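Local atomic coordinates of spore cortex-lytic enzyme (Bacillus cereus ATCC 14579, PDB entry 6TCI), a protein that probably hydrolyses the spore cortex peptidoglycan as an N-acetylmuramyl-L-alanine amidase during germination, represented here by its N-terminal putative peptidoglycan-binding domain. Residues R46-Q49 against E50-L54. Numbering follows the deposited sequence.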
# COMPACT_ATOMS: atom_id res chain seq x y z
N ARG A 46 4.62 2.29 4.86
CA ARG A 46 5.77 1.99 5.70
C ARG A 46 5.34 1.42 7.05
O ARG A 46 5.98 0.50 7.57
CB ARG A 46 6.65 3.23 5.86
CG ARG A 46 7.35 3.60 4.58
CD ARG A 46 8.07 4.92 4.72
NE ARG A 46 9.03 4.86 5.82
CZ ARG A 46 10.33 4.60 5.67
NH1 ARG A 46 10.84 4.41 4.47
NH2 ARG A 46 11.10 4.54 6.74
N ASN A 47 4.26 1.95 7.64
CA ASN A 47 3.79 1.41 8.91
C ASN A 47 3.28 -0.01 8.74
O ASN A 47 3.46 -0.86 9.63
CB ASN A 47 2.70 2.31 9.48
CG ASN A 47 3.26 3.60 10.04
OD1 ASN A 47 4.41 3.64 10.48
ND2 ASN A 47 2.46 4.65 10.00
N PHE A 48 2.63 -0.30 7.61
CA PHE A 48 2.21 -1.67 7.32
C PHE A 48 3.42 -2.58 7.20
O PHE A 48 3.44 -3.68 7.77
CB PHE A 48 1.39 -1.71 6.03
CG PHE A 48 1.12 -3.09 5.55
CD1 PHE A 48 0.06 -3.82 6.08
CD2 PHE A 48 1.93 -3.70 4.60
CE1 PHE A 48 -0.19 -5.11 5.68
CE2 PHE A 48 1.67 -5.00 4.19
CZ PHE A 48 0.62 -5.70 4.74
N GLN A 49 4.44 -2.15 6.45
CA GLN A 49 5.64 -2.97 6.29
C GLN A 49 6.28 -3.27 7.64
O GLN A 49 6.66 -4.42 7.91
CB GLN A 49 6.62 -2.30 5.34
CG GLN A 49 6.13 -2.31 3.89
CD GLN A 49 7.02 -1.50 2.98
OE1 GLN A 49 7.50 -0.43 3.35
NE2 GLN A 49 7.24 -2.00 1.77
N GLU A 50 6.39 -2.26 8.51
CA GLU A 50 6.99 -2.46 9.83
C GLU A 50 6.18 -3.47 10.64
O GLU A 50 6.75 -4.40 11.22
CB GLU A 50 7.10 -1.12 10.56
CG GLU A 50 7.73 -1.22 11.94
CD GLU A 50 9.15 -0.71 11.96
OE1 GLU A 50 9.44 0.29 11.28
OE2 GLU A 50 9.99 -1.32 12.67
N LYS A 51 4.86 -3.30 10.68
CA LYS A 51 4.01 -4.18 11.47
C LYS A 51 4.10 -5.63 10.99
O LYS A 51 4.08 -6.56 11.81
CB LYS A 51 2.56 -3.70 11.41
CG LYS A 51 1.57 -4.55 12.21
CD LYS A 51 1.82 -4.44 13.72
CE LYS A 51 1.57 -3.02 14.22
NZ LYS A 51 1.44 -2.96 15.70
N PHE A 52 4.19 -5.83 9.68
CA PHE A 52 4.15 -7.17 9.10
C PHE A 52 5.54 -7.76 8.86
O PHE A 52 5.64 -8.83 8.24
CB PHE A 52 3.26 -7.20 7.86
CG PHE A 52 1.80 -7.22 8.21
CD1 PHE A 52 1.16 -6.07 8.64
CD2 PHE A 52 1.08 -8.40 8.17
CE1 PHE A 52 -0.18 -6.09 9.00
CE2 PHE A 52 -0.25 -8.43 8.53
CZ PHE A 52 -0.88 -7.27 8.95
N GLY A 53 6.59 -7.12 9.35
CA GLY A 53 7.93 -7.69 9.28
C GLY A 53 8.59 -7.62 7.93
O GLY A 53 9.52 -8.40 7.67
N LEU A 54 8.15 -6.73 7.05
CA LEU A 54 8.76 -6.51 5.75
C LEU A 54 9.80 -5.41 5.85
O LEU A 54 9.73 -4.54 6.73
CB LEU A 54 7.69 -6.07 4.75
CG LEU A 54 6.59 -7.10 4.48
CD1 LEU A 54 5.38 -6.41 3.89
CD2 LEU A 54 7.09 -8.19 3.56
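Phe48 and Phe52, one turn apart at the C-terminal end of helix 39-51, lay their rings against each other in an offset stack, centroids 4.5 Å apart and planes inclined by 25°. From CB of Phe48, CG lies anti to the backbone N (chi1 171°), which carries the ring forward along the helix. CD1 meets CD1 and CE1 of Phe52; CE1 lies over the face of that ring, offset toward its rim and 3.4 Å from Phe52 CD1. CZ also reaches the Phe52 ring, while CE2, across the ring from CD1, meets Leu54 CD1 obliquely at 4.0 Å. In return, Phe52 CB sits over a face of the Phe48 ring, and Phe48 O lies in plane at the edge of the Phe52 ring. That same oxygen accepts a hydrogen bond from Phe52 N at 3.0 Å.

The chain then turns in a Schellman motif: Gly53, at positive phi, is the C-prime residue, Leu54 N bonds back to Gln49 O at 2.9 Å, and Gly53 N makes a weak bond to Glu50 O. The turn brings Leu54 CB to within 4.0 Å of Gln49 CB. At the tip of the Gln49 side chain, OE1 accepts from the backbone N of both Asp57 and Gly58.

The Schellman bonds give partners to backbone atoms at the helix end, while the stacked rings lend an apolar surface to Met67; together they fix the turn against helix 62-71.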